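Local atomic coordinates of enoyl-acyl carrier protein reductase (Uncultured bacterium, PDB entry 6KIA), a protein that probably catalyses the NADH-dependent reduction of the enoyl group of enoyl-acyl carrier protein in bacterial fatty acid synthesis, and is associated with triclosan resistance. Residues L7-F16 against P408-N416; L401-L409 against V428-H437. All coordinates share one frame; numbering follows the deposited sequence.

Contact 1 (L7-F16 against P408-N416); sequences LRDVPQSNIF and PLMFHESSN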
ATOM      1  N   LEU A   7      12.323 -10.546  -6.237  1.00 20.23           N
ATOM      2  CA  LEU A   7      12.666 -10.195  -7.599  1.00 22.04           C
ATOM      3  C   LEU A   7      14.067  -9.584  -7.581  1.00 21.61           C
ATOM      4  O   LEU A   7      14.296  -8.558  -6.925  1.00 21.69           O
ATOM      5  CB  LEU A   7      11.653  -9.203  -8.189  1.00 22.60           C
ATOM      6  CG  LEU A   7      11.967  -8.908  -9.649  1.00 26.45           C
ATOM      7  CD1 LEU A   7      11.755 -10.179 -10.437  1.00 24.36           C
ATOM      8  CD2 LEU A   7      11.110  -7.783 -10.172  1.00 27.49           C
ATOM      9  N   ARG A   8      15.019 -10.218  -8.263  1.00 23.81           N
ATOM     10  CA  ARG A   8      16.400  -9.750  -8.213  1.00 25.97           C
ATOM     11  C   ARG A   8      16.834  -8.991  -9.460  1.00 26.49           C
ATOM     12  O   ARG A   8      17.641  -8.057  -9.383  1.00 26.32           O
ATOM     13  CB  ARG A   8      17.344 -10.936  -7.990  1.00 26.63           C
ATOM     14  CG  ARG A   8      17.153 -11.654  -6.651  1.00 26.95           C
ATOM     15  CD  ARG A   8      17.622 -10.796  -5.471  1.00 26.83           C
ATOM     16  NE  ARG A   8      17.677 -11.587  -4.240  1.00 24.14           N
ATOM     17  CZ  ARG A   8      17.424 -11.109  -3.022  1.00 27.66           C
ATOM     18  NH1 ARG A   8      17.107  -9.834  -2.850  1.00 22.74           N
ATOM     19  NH2 ARG A   8      17.490 -11.905  -1.965  1.00 30.21           N
ATOM     20  N   ASP A   9      16.321  -9.423 -10.607  1.00 21.92           N
ATOM     21  CA  ASP A   9      16.727  -8.860 -11.892  1.00 23.13           C
ATOM     22  C   ASP A   9      15.726  -7.837 -12.422  1.00 21.77           C
ATOM     23  O   ASP A   9      14.508  -7.993 -12.284  1.00 26.20           O
ATOM     24  CB  ASP A   9      16.928  -9.972 -12.928  1.00 31.06           C
ATOM     25  CG  ASP A   9      18.046 -10.920 -12.559  1.00 38.05           C
ATOM     26  OD1 ASP A   9      18.992 -10.494 -11.853  1.00 40.96           O
ATOM     27  OD2 ASP A   9      17.976 -12.099 -12.967  1.00 42.07           O
ATOM     28  N   VAL A  10      16.263  -6.783 -13.016  1.00 21.84           N
ATOM     29  CA  VAL A  10      15.442  -5.767 -13.646  1.00 22.54           C
ATOM     30  C   VAL A  10      14.763  -6.335 -14.894  1.00 22.52           C
ATOM     31  O   VAL A  10      15.438  -6.802 -15.825  1.00 24.57           O
ATOM     32  CB  VAL A  10      16.285  -4.528 -14.008  1.00 21.37           C
ATOM     33  CG1 VAL A  10      15.452  -3.553 -14.825  1.00 27.13           C
ATOM     34  CG2 VAL A  10      16.841  -3.870 -12.732  1.00 22.19           C
ATOM     35  N   PRO A  11      13.422  -6.336 -14.910  1.00 20.95           N
ATOM     36  CA  PRO A  11      12.709  -6.842 -16.097  1.00 18.06           C
ATOM     37  C   PRO A  11      12.865  -5.928 -17.307  1.00 22.96           C
ATOM     38  O   PRO A  11      12.965  -4.700 -17.169  1.00 21.79           O
ATOM     39  CB  PRO A  11      11.245  -6.904 -15.633  1.00 22.39           C
ATOM     40  CG  PRO A  11      11.148  -5.817 -14.562  1.00 21.85           C
ATOM     41  CD  PRO A  11      12.499  -5.886 -13.851  1.00 20.59           C
ATOM     42  N   GLN A  12      12.879  -6.529 -18.495  1.00 22.64           N
ATOM     43  CA  GLN A  12      13.129  -5.771 -19.725  1.00 23.28           C
ATOM     44  C   GLN A  12      12.053  -5.944 -20.790  1.00 25.30           C
ATOM     45  O   GLN A  12      12.134  -5.347 -21.872  1.00 25.92           O
ATOM     46  CB  GLN A  12      14.478  -6.175 -20.322  1.00 24.84           C
ATOM     47  CG  GLN A  12      15.605  -5.962 -19.363  1.00 27.00           C
ATOM     48  CD  GLN A  12      16.926  -6.314 -19.979  1.00 36.10           C
ATOM     49  OE1 GLN A  12      16.985  -7.098 -20.932  1.00 39.12           O
ATOM     50  NE2 GLN A  12      17.994  -5.711 -19.474  1.00 38.98           N
ATOM     51  N   SER A  13      11.055  -6.765 -20.516  1.00 20.43           N
ATOM     52  CA  SER A  13      10.081  -7.018 -21.579  1.00 21.00           C
ATOM     53  C   SER A  13       8.838  -6.129 -21.411  1.00 22.01           C
ATOM     54  O   SER A  13       8.561  -5.598 -20.320  1.00 22.23           O
ATOM     55  CB  SER A  13       9.720  -8.512 -21.650  1.00 24.97           C
ATOM     56  OG  SER A  13       8.711  -8.872 -20.731  1.00 33.95           O
ATOM     57  N   ASN A  14       8.152  -5.874 -22.523  1.00 23.06           N
ATOM     58  CA  ASN A  14       6.921  -5.104 -22.512  1.00 19.64           C
ATOM     59  C   ASN A  14       5.998  -5.536 -23.644  1.00 20.84           C
ATOM     60  O   ASN A  14       6.406  -5.609 -24.803  1.00 26.40           O
ATOM     61  CB  ASN A  14       7.166  -3.594 -22.642  1.00 20.11           C
ATOM     62  CG  ASN A  14       5.875  -2.824 -22.945  1.00 20.86           C
ATOM     63  OD1 ASN A  14       4.947  -2.814 -22.129  1.00 23.13           O
ATOM     64  ND2 ASN A  14       5.824  -2.142 -24.085  1.00 23.29           N
ATOM     65  N   ILE A  15       4.746  -5.794 -23.305  1.00 18.07           N
ATOM     66  CA  ILE A  15       3.743  -6.144 -24.314  1.00 21.14           C
ATOM     67  C   ILE A  15       2.704  -5.047 -24.538  1.00 23.78           C
ATOM     68  O   ILE A  15       1.851  -5.168 -25.427  1.00 26.37           O
ATOM     69  CB  ILE A  15       2.996  -7.428 -23.924  1.00 23.67           C
ATOM     70  CG1 ILE A  15       2.183  -7.208 -22.638  1.00 22.49           C
ATOM     71  CG2 ILE A  15       3.978  -8.577 -23.740  1.00 25.63           C
ATOM     72  CD1 ILE A  15       1.285  -8.375 -22.287  1.00 24.44           C
ATOM     73  N   PHE A  16       2.745  -3.990 -23.734  1.00 18.72           N
ATOM     74  CA  PHE A  16       1.691  -2.986 -23.776  1.00 18.76           C
ATOM     75  C   PHE A  16       1.991  -1.872 -24.781  1.00 27.07           C
ATOM     76  O   PHE A  16       3.137  -1.413 -24.928  1.00 26.51           O
ATOM     77  CB  PHE A  16       1.438  -2.412 -22.368  1.00 23.39           C
ATOM     78  CG  PHE A  16       1.034  -3.467 -21.363  1.00 22.58           C
ATOM     79  CD1 PHE A  16      -0.258  -3.974 -21.361  1.00 20.62           C
ATOM     80  CD2 PHE A  16       1.951  -3.956 -20.428  1.00 23.89           C
ATOM     81  CE1 PHE A  16      -0.636  -4.964 -20.460  1.00 21.44           C
ATOM     82  CE2 PHE A  16       1.568  -4.962 -19.515  1.00 23.30           C
ATOM     83  CZ  PHE A  16       0.258  -5.450 -19.546  1.00 23.74           C
ATOM     84  N   PRO A 408       8.450   1.180 -13.077  1.00 18.61           N
ATOM     85  CA  PRO A 408       8.894   0.353 -14.198  1.00 18.28           C
ATOM     86  C   PRO A 408       9.094  -1.094 -13.794  1.00 19.15           C
ATOM     87  O   PRO A 408       8.851  -1.982 -14.604  1.00 18.54           O
ATOM     88  CB  PRO A 408      10.204   1.014 -14.639  1.00 21.47           C
ATOM     89  CG  PRO A 408      10.585   1.899 -13.518  1.00 23.02           C
ATOM     90  CD  PRO A 408       9.337   2.325 -12.855  1.00 17.15           C
ATOM     91  N   LEU A 409       9.532  -1.347 -12.562  1.00 18.29           N
ATOM     92  CA  LEU A 409       9.637  -2.727 -12.121  1.00 17.84           C
ATOM     93  C   LEU A 409       8.295  -3.453 -12.240  1.00 20.20           C
ATOM     94  O   LEU A 409       8.236  -4.532 -12.824  1.00 18.03           O
ATOM     95  CB  LEU A 409      10.140  -2.805 -10.672  1.00 18.32           C
ATOM     96  CG  LEU A 409      11.644  -2.528 -10.501  1.00 23.23           C
ATOM     97  CD1 LEU A 409      12.031  -2.478  -9.021  1.00 18.21           C
ATOM     98  CD2 LEU A 409      12.485  -3.562 -11.246  1.00 17.66           C
ATOM     99  N   MET A 410       7.225  -2.884 -11.683  1.00 16.76           N
ATOM    100  CA  MET A 410       5.933  -3.549 -11.722  1.00 17.95           C
ATOM    101  C   MET A 410       5.386  -3.559 -13.160  1.00 18.06           C
ATOM    102  O   MET A 410       4.865  -4.583 -13.623  1.00 17.81           O
ATOM    103  CB  MET A 410       4.957  -2.877 -10.775  1.00 17.46           C
ATOM    104  CG  MET A 410       5.381  -3.039  -9.313  1.00 16.31           C
ATOM    105  SD  MET A 410       4.327  -2.120  -8.184  1.00 18.14           S
ATOM    106  CE  MET A 410       2.704  -2.882  -8.445  1.00 18.55           C
ATOM    107  N   PHE A 411       5.557  -2.444 -13.872  1.00 17.59           N
ATOM    108  CA  PHE A 411       5.009  -2.344 -15.231  1.00 19.96           C
ATOM    109  C   PHE A 411       5.643  -3.385 -16.145  1.00 18.87           C
ATOM    110  O   PHE A 411       4.941  -4.080 -16.902  1.00 18.49           O
ATOM    111  CB  PHE A 411       5.215  -0.935 -15.802  1.00 16.13           C
ATOM    112  CG  PHE A 411       4.534  -0.732 -17.135  1.00 20.35           C
ATOM    113  CD1 PHE A 411       3.156  -0.678 -17.228  1.00 23.43           C
ATOM    114  CD2 PHE A 411       5.292  -0.635 -18.294  1.00 22.97           C
ATOM    115  CE1 PHE A 411       2.528  -0.518 -18.492  1.00 22.28           C
ATOM    116  CE2 PHE A 411       4.683  -0.469 -19.545  1.00 24.27           C
ATOM    117  CZ  PHE A 411       3.301  -0.402 -19.632  1.00 19.17           C
ATOM    118  N   HIS A 412       6.970  -3.528 -16.072  1.00 15.85           N
ATOM    119  CA  HIS A 412       7.642  -4.481 -16.955  1.00 18.95           C
ATOM    120  C   HIS A 412       7.522  -5.931 -16.471  1.00 19.75           C
ATOM    121  O   HIS A 412       7.342  -6.840 -17.286  1.00 20.31           O
ATOM    122  CB  HIS A 412       9.115  -4.086 -17.150  1.00 19.72           C
ATOM    123  CG  HIS A 412       9.302  -2.851 -17.977  1.00 18.83           C
ATOM    124  ND1 HIS A 412       8.835  -2.748 -19.271  1.00 30.20           N
ATOM    125  CD2 HIS A 412       9.938  -1.683 -17.713  1.00 25.28           C
ATOM    126  CE1 HIS A 412       9.164  -1.566 -19.764  1.00 31.06           C
ATOM    127  NE2 HIS A 412       9.824  -0.898 -18.836  1.00 31.62           N
ATOM    128  N   GLU A 413       7.602  -6.170 -15.160  1.00 15.73           N
ATOM    129  CA  GLU A 413       7.427  -7.523 -14.677  1.00 18.01           C
ATOM    130  C   GLU A 413       6.031  -8.041 -15.038  1.00 18.13           C
ATOM    131  O   GLU A 413       5.855  -9.226 -15.322  1.00 25.00           O
ATOM    132  CB  GLU A 413       7.642  -7.593 -13.166  1.00 19.64           C
ATOM    133  CG  GLU A 413       7.662  -9.015 -12.592  1.00 20.65           C
ATOM    134  CD  GLU A 413       8.826  -9.858 -13.121  1.00 28.29           C
ATOM    135  OE1 GLU A 413       9.810  -9.300 -13.662  1.00 26.89           O
ATOM    136  OE2 GLU A 413       8.766 -11.088 -12.961  1.00 27.41           O
ATOM    137  N   SER A 414       5.032  -7.165 -15.023  1.00 19.49           N
ATOM    138  CA  SER A 414       3.681  -7.638 -15.341  1.00 18.71           C
ATOM    139  C   SER A 414       3.528  -8.064 -16.792  1.00 21.67           C
ATOM    140  O   SER A 414       2.613  -8.801 -17.102  1.00 21.40           O
ATOM    141  CB  SER A 414       2.624  -6.601 -14.993  1.00 22.71           C
ATOM    142  OG  SER A 414       2.594  -6.347 -13.592  1.00 29.26           O
ATOM    143  N   SER A 415       4.407  -7.646 -17.687  1.00 19.29           N
ATOM    144  CA  SER A 415       4.296  -8.191 -19.035  1.00 23.65           C
ATOM    145  C   SER A 415       4.603  -9.682 -19.040  1.00 25.46           C
ATOM    146  O   SER A 415       4.034 -10.428 -19.830  1.00 25.43           O
ATOM    147  CB  SER A 415       5.197  -7.463 -20.035  1.00 20.10           C
ATOM    148  OG  SER A 415       4.637  -6.214 -20.411  1.00 21.10           O
ATOM    149  N   ASN A 416       5.506 -10.116 -18.172  1.00 25.83           N
ATOM    150  CA  ASN A 416       5.857 -11.535 -18.067  1.00 28.83           C
ATOM    151  C   ASN A 416       6.241 -11.908 -16.643  1.00 26.42           C
ATOM    152  O   ASN A 416       7.420 -12.056 -16.328  1.00 28.40           O
ATOM    153  CB  ASN A 416       7.016 -11.871 -19.009  1.00 34.69           C
ATOM    154  CG  ASN A 416       7.335 -13.354 -19.032  1.00 48.11           C
ATOM    155  OD1 ASN A 416       6.452 -14.193 -18.854  1.00 50.28           O
ATOM    156  ND2 ASN A 416       8.605 -13.684 -19.254  1.00 53.89           N
TER
HETATM  157  O   HOH W   1      13.196  -9.727 -13.952  1.00 33.89           O
HETATM  158  O   HOH W   2       9.480  -8.226 -18.286  1.00 23.50           O
HETATM  159  O   HOH W   3       5.523  -3.956 -19.622  1.00 20.96           O

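Contact 2 (L401-L409 against V428-H437); sequences LVLEGTGPL and VIAKQLNLMH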
ATOM      1  N   LEU A 401      11.809   8.474  -4.697  1.00 16.14           N
ATOM      2  CA  LEU A 401      12.668   7.550  -5.461  1.00 16.55           C
ATOM      3  C   LEU A 401      12.062   6.145  -5.552  1.00 18.63           C
ATOM      4  O   LEU A 401      12.113   5.488  -6.608  1.00 17.47           O
ATOM      5  CB  LEU A 401      14.050   7.499  -4.809  1.00 19.24           C
ATOM      6  CG  LEU A 401      14.928   8.747  -4.941  1.00 18.05           C
ATOM      7  CD1 LEU A 401      16.370   8.395  -4.545  1.00 20.01           C
ATOM      8  CD2 LEU A 401      14.917   9.326  -6.353  1.00 19.76           C
ATOM      9  N   VAL A 402      11.484   5.669  -4.452  1.00 18.00           N
ATOM     10  CA  VAL A 402      10.883   4.335  -4.461  1.00 15.92           C
ATOM     11  C   VAL A 402       9.654   4.298  -5.389  1.00 15.99           C
ATOM     12  O   VAL A 402       9.469   3.316  -6.103  1.00 17.02           O
ATOM     13  CB  VAL A 402      10.505   3.866  -3.028  1.00 16.53           C
ATOM     14  CG1 VAL A 402       9.755   2.528  -3.091  1.00 18.13           C
ATOM     15  CG2 VAL A 402      11.765   3.692  -2.195  1.00 16.64           C
ATOM     16  N   LEU A 403       8.842   5.350  -5.403  1.00 18.69           N
ATOM     17  CA  LEU A 403       7.758   5.424  -6.412  1.00 19.55           C
ATOM     18  C   LEU A 403       8.307   5.263  -7.832  1.00 22.74           C
ATOM     19  O   LEU A 403       7.802   4.429  -8.668  1.00 21.25           O
ATOM     20  CB  LEU A 403       7.008   6.763  -6.302  1.00 17.11           C
ATOM     21  CG  LEU A 403       5.706   6.808  -5.514  1.00 16.55           C
ATOM     22  CD1 LEU A 403       5.835   6.185  -4.154  1.00 17.30           C
ATOM     23  CD2 LEU A 403       5.149   8.257  -5.466  1.00 20.45           C
ATOM     24  N   GLU A 404       9.328   6.074  -8.088  1.00 20.40           N
ATOM     25  CA  GLU A 404       9.982   6.138  -9.391  1.00 21.37           C
ATOM     26  C   GLU A 404      10.562   4.789  -9.824  1.00 22.45           C
ATOM     27  O   GLU A 404      10.471   4.418 -11.000  1.00 24.14           O
ATOM     28  CB  GLU A 404      11.094   7.203  -9.361  1.00 21.07           C
ATOM     29  CG  GLU A 404      11.870   7.357 -10.646  1.00 34.85           C
ATOM     30  CD  GLU A 404      12.846   8.529 -10.597  1.00 43.55           C
ATOM     31  OE1 GLU A 404      12.932   9.206  -9.546  1.00 42.07           O
ATOM     32  OE2 GLU A 404      13.506   8.793 -11.620  1.00 49.28           O
ATOM     33  N   GLY A 405      11.142   4.042  -8.880  1.00 20.65           N
ATOM     34  CA  GLY A 405      11.769   2.766  -9.201  1.00 18.74           C
ATOM     35  C   GLY A 405      10.796   1.596  -9.297  1.00 18.34           C
ATOM     36  O   GLY A 405      10.946   0.705 -10.156  1.00 19.39           O
ATOM     37  N   THR A 406       9.806   1.577  -8.415  1.00 16.89           N
ATOM     38  CA  THR A 406       8.850   0.465  -8.407  1.00 17.50           C
ATOM     39  C   THR A 406       7.946   0.534  -9.630  1.00 19.40           C
ATOM     40  O   THR A 406       7.451  -0.504 -10.074  1.00 19.84           O
ATOM     41  CB  THR A 406       7.987   0.417  -7.117  1.00 20.23           C
ATOM     42  OG1 THR A 406       7.206   1.614  -6.973  1.00 19.64           O
ATOM     43  CG2 THR A 406       8.890   0.207  -5.886  1.00 17.94           C
ATOM     44  N   GLY A 407       7.726   1.737 -10.164  1.00 18.64           N
ATOM     45  CA  GLY A 407       6.900   1.916 -11.359  1.00 18.32           C
ATOM     46  C   GLY A 407       7.255   0.998 -12.514  1.00 20.30           C
ATOM     47  O   GLY A 407       6.471   0.149 -12.909  1.00 18.23           O
ATOM     48  N   PRO A 408       8.450   1.180 -13.077  1.00 18.61           N
ATOM     49  CA  PRO A 408       8.894   0.353 -14.198  1.00 18.28           C
ATOM     50  C   PRO A 408       9.094  -1.094 -13.794  1.00 19.15           C
ATOM     51  O   PRO A 408       8.851  -1.982 -14.604  1.00 18.54           O
ATOM     52  CB  PRO A 408      10.204   1.014 -14.639  1.00 21.47           C
ATOM     53  CG  PRO A 408      10.585   1.899 -13.518  1.00 23.02           C
ATOM     54  CD  PRO A 408       9.337   2.325 -12.855  1.00 17.15           C
ATOM     55  N   LEU A 409       9.532  -1.347 -12.562  1.00 18.29           N
ATOM     56  CA  LEU A 409       9.637  -2.727 -12.121  1.00 17.84           C
ATOM     57  C   LEU A 409       8.295  -3.453 -12.240  1.00 20.20           C
ATOM     58  O   LEU A 409       8.236  -4.532 -12.824  1.00 18.03           O
ATOM     59  CB  LEU A 409      10.140  -2.805 -10.672  1.00 18.32           C
ATOM     60  CG  LEU A 409      11.644  -2.528 -10.501  1.00 23.23           C
ATOM     61  CD1 LEU A 409      12.031  -2.478  -9.021  1.00 18.21           C
ATOM     62  CD2 LEU A 409      12.485  -3.562 -11.246  1.00 17.66           C
ATOM     63  N   VAL A 428      16.782  -4.452  -5.824  1.00 17.66           N
ATOM     64  CA  VAL A 428      16.314  -4.370  -7.214  1.00 16.22           C
ATOM     65  C   VAL A 428      15.801  -2.956  -7.533  1.00 19.75           C
ATOM     66  O   VAL A 428      15.922  -2.473  -8.656  1.00 19.75           O
ATOM     67  CB  VAL A 428      15.253  -5.434  -7.488  1.00 17.42           C
ATOM     68  CG1 VAL A 428      13.931  -5.125  -6.750  1.00 17.51           C
ATOM     69  CG2 VAL A 428      15.031  -5.582  -9.011  1.00 19.36           C
ATOM     70  N   ILE A 429      15.292  -2.250  -6.531  1.00 16.93           N
ATOM     71  CA  ILE A 429      14.859  -0.883  -6.766  1.00 15.22           C
ATOM     72  C   ILE A 429      16.073   0.038  -7.012  1.00 16.93           C
ATOM     73  O   ILE A 429      16.044   0.905  -7.887  1.00 17.17           O
ATOM     74  CB  ILE A 429      14.015  -0.383  -5.576  1.00 18.96           C
ATOM     75  CG1 ILE A 429      12.637  -1.035  -5.622  1.00 24.44           C
ATOM     76  CG2 ILE A 429      13.912   1.143  -5.543  1.00 20.41           C
ATOM     77  CD1 ILE A 429      11.957  -1.021  -4.282  1.00 20.86           C
ATOM     78  N   ALA A 430      17.164  -0.184  -6.282  1.00 16.73           N
ATOM     79  CA  ALA A 430      18.376   0.595  -6.506  1.00 17.25           C
ATOM     80  C   ALA A 430      18.956   0.288  -7.890  1.00 15.80           C
ATOM     81  O   ALA A 430      19.376   1.206  -8.608  1.00 20.46           O
ATOM     82  CB  ALA A 430      19.396   0.309  -5.390  1.00 17.70           C
ATOM     83  N   LYS A 431      18.965  -0.986  -8.271  1.00 18.43           N
ATOM     84  CA  LYS A 431      19.417  -1.365  -9.627  1.00 21.50           C
ATOM     85  C   LYS A 431      18.611  -0.635 -10.711  1.00 20.69           C
ATOM     86  O   LYS A 431      19.189  -0.030 -11.633  1.00 19.70           O
ATOM     87  CB  LYS A 431      19.288  -2.873  -9.856  1.00 21.64           C
ATOM     88  CG  LYS A 431      20.257  -3.743  -9.083  1.00 24.69           C
ATOM     89  CD  LYS A 431      20.092  -5.203  -9.459  1.00 31.45           C
ATOM     90  CE  LYS A 431      21.169  -6.062  -8.824  1.00 45.49           C
ATOM     91  NZ  LYS A 431      20.891  -7.502  -9.055  1.00 49.45           N
ATOM     92  N   GLN A 432      17.287  -0.691 -10.586  1.00 18.06           N
ATOM     93  CA  GLN A 432      16.388  -0.001 -11.511  1.00 19.74           C
ATOM     94  C   GLN A 432      16.673   1.525 -11.540  1.00 22.39           C
ATOM     95  O   GLN A 432      16.759   2.136 -12.610  1.00 19.35           O
ATOM     96  CB  GLN A 432      14.908  -0.268 -11.137  1.00 19.38           C
ATOM     97  CG  GLN A 432      13.998   0.566 -11.961  1.00 16.49           C
ATOM     98  CD  GLN A 432      13.868   0.028 -13.389  1.00 25.93           C
ATOM     99  OE1 GLN A 432      13.675  -1.167 -13.603  1.00 31.44           O
ATOM    100  NE2 GLN A 432      14.140   0.881 -14.352  1.00 34.78           N
ATOM    101  N   LEU A 433      16.850   2.146 -10.376  1.00 19.03           N
ATOM    102  CA  LEU A 433      17.022   3.597 -10.353  1.00 19.11           C
ATOM    103  C   LEU A 433      18.385   4.018 -10.937  1.00 15.71           C
ATOM    104  O   LEU A 433      18.481   5.007 -11.664  1.00 17.80           O
ATOM    105  CB  LEU A 433      16.919   4.111  -8.914  1.00 19.33           C
ATOM    106  CG  LEU A 433      15.509   4.127  -8.305  1.00 18.34           C
ATOM    107  CD1 LEU A 433      15.570   4.270  -6.790  1.00 17.25           C
ATOM    108  CD2 LEU A 433      14.739   5.280  -8.953  1.00 17.49           C
ATOM    109  N   ASN A 434      19.421   3.238 -10.671  1.00 17.86           N
ATOM    110  CA  ASN A 434      20.726   3.579 -11.218  1.00 21.16           C
ATOM    111  C   ASN A 434      20.714   3.383 -12.724  1.00 20.26           C
ATOM    112  O   ASN A 434      21.288   4.185 -13.449  1.00 21.31           O
ATOM    113  CB  ASN A 434      21.827   2.784 -10.532  1.00 21.97           C
ATOM    114  CG  ASN A 434      22.194   3.377  -9.171  1.00 16.77           C
ATOM    115  OD1 ASN A 434      22.048   4.590  -8.938  1.00 21.86           O
ATOM    116  ND2 ASN A 434      22.617   2.522  -8.257  1.00 18.81           N
ATOM    117  N   LEU A 435      19.986   2.363 -13.185  1.00 19.99           N
ATOM    118  CA  LEU A 435      19.936   2.082 -14.618  1.00 20.95           C
ATOM    119  C   LEU A 435      19.173   3.164 -15.386  1.00 23.23           C
ATOM    120  O   LEU A 435      19.647   3.637 -16.422  1.00 24.59           O
ATOM    121  CB  LEU A 435      19.299   0.710 -14.847  1.00 21.00           C
ATOM    122  CG  LEU A 435      19.167   0.192 -16.277  1.00 26.28           C
ATOM    123  CD1 LEU A 435      20.545  -0.191 -16.789  1.00 27.97           C
ATOM    124  CD2 LEU A 435      18.241  -1.007 -16.235  1.00 29.71           C
ATOM    125  N   MET A 436      18.022   3.586 -14.856  1.00 23.26           N
ATOM    126  CA  MET A 436      17.249   4.705 -15.396  1.00 24.37           C
ATOM    127  C   MET A 436      18.018   5.983 -15.524  1.00 25.76           C
ATOM    128  O   MET A 436      17.693   6.803 -16.378  1.00 28.51           O
ATOM    129  CB  MET A 436      16.018   5.013 -14.527  1.00 31.17           C
ATOM    130  CG  MET A 436      15.113   3.873 -14.263  1.00 44.67           C
ATOM    131  SD  MET A 436      13.943   4.359 -12.993  1.00 27.92           S
ATOM    132  CE  MET A 436      13.002   5.654 -13.805  1.00 28.16           C
ATOM    133  N   HIS A 437      19.016   6.177 -14.661  1.00 22.70           N
ATOM    134  CA  HIS A 437      19.723   7.447 -14.618  1.00 22.16           C
ATOM    135  C   HIS A 437      21.156   7.289 -15.104  1.00 23.15           C
ATOM    136  O   HIS A 437      22.019   8.105 -14.776  1.00 28.54           O
ATOM    137  CB  HIS A 437      19.726   8.015 -13.193  1.00 24.19           C
ATOM    138  CG  HIS A 437      18.380   8.449 -12.719  1.00 20.46           C
ATOM    139  ND1 HIS A 437      17.506   7.586 -12.099  1.00 26.44           N
ATOM    140  CD2 HIS A 437      17.745   9.647 -12.787  1.00 28.30           C
ATOM    141  CE1 HIS A 437      16.395   8.233 -11.792  1.00 23.68           C
ATOM    142  NE2 HIS A 437      16.512   9.482 -12.201  1.00 28.81           N
TER

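Contact 1 (L7-F16 against P408-N416)
Pro11, Ser13 and Ile15 of an irregular N-terminal strap meet the last turn of helix 394-413 and the type I beta turn Glu413-Asn416. Pro11 lies on the helix: its CD sits 3.5 Å from Leu409 CD2, tighter than usual van der Waals contact, and its CB lies 3.4 Å from Glu413 OE1. The other carboxylate oxygen of Glu413, OE2, is bonded to the backbone N of Ala418.

Two direct hydrogen bonds cross the contact. His412 ND1 donates to Ser13 O at 3.0 Å, bent to 139° at the hydrogen, with the donor standing well above the carbonyl plane. Ile15 N donates to Ser415 OG at 2.9 Å. The strap leads on toward strand 21-25 of the central, largely parallel sheet of this Rossmann-clan protein, and within it, a few residues ahead of the strand, an Asx turn forms, Phe16 N giving its hydrogen to Asn14 OD1. Asn14 ND2 returns a bond to Phe16 O, in the carbonyl plane and on a lone pair, and the two bonds fix the rotation of the amide. A water joins Asn14 OD1, Phe411 O and Ser415 OG, the last at 2.6 Å. With CG anti to its backbone N (chi1 -173°), Phe411 extends from the side of the helix toward Phe16, where the rings meet obliquely, centroids 5.5 Å apart and planes at 40°.

Contact 2 (L401-L409 against V428-H437)
Val428 opens the contact with its CG2 at 3.9 Å from Leu409 CD2, the two side chains running past one another head to tail. Ile429 follows at the closest CA approach of the segments, opposite Gly405. Its CG1 meets Leu409 CD1 at 3.7 Å, nearly at right angles, while its CD1 runs alongside the methyl of Thr406. That methyl is available because Thr406 OG1, lying between the backbone N and carbonyl carbon (chi1 61°), turns back to donate to Val402 O.

One turn on, Gln432 lays its bent chain across the ring of Pro408: CD is 3.8 Å from Pro408 CG, and CG is 3.5 Å from Gly405 O. Leu433 then fits against the backbone at Gly405, its CD2 lying 3.5 Å from Leu401 O and near Gly405 N. Such close passage at glycine is consistent with the fairly close approach of the segment axes, 8.6 Å at a crossing angle of 91°. Met436, bent at its last torsion, brings CE to Glu404 CG.

At the C-terminal end, His437 ND1 donates to Leu433 O at 2.8 Å, with the carbonyl oxygen in the ring plane; Trp321 stacks on the same imidazole. Glu404 reaches out with a straight chain from the other helix to meet the ring and places OE2 at its edge, 2.9 Å from His437 CE1, with carboxylate and ring planes 66° apart. The angle to NE2 is too poor for a hydrogen bond. No hydrogen bond joins these helices directly, and Gln432 OE1 is buried without a partner, so the crossing rests mainly on shape and apolar packing, with at most an electrostatic contribution from Glu404 near the imidazole.

From the N terminus, residues 7-16 come first, ahead of strand 21-25. Contact 1 closes a loop of 391 intervening residues by returning helix 394-413 and its following turn to this strap. Contact 2 closes a short one, only 18 residues between segments, around strand 421-423 at the edge of the mixed sheet. The loops cross, since segment 401-409 precedes the end of the first and 428-437 follows it. Pro408 and Leu409 belong to both contacts, whose centres are 12 Å apart. They also touch directly at Val10 CG1 and Gln432 OE1, 3.2 Å apart, so strap and both C-terminal helices pack together.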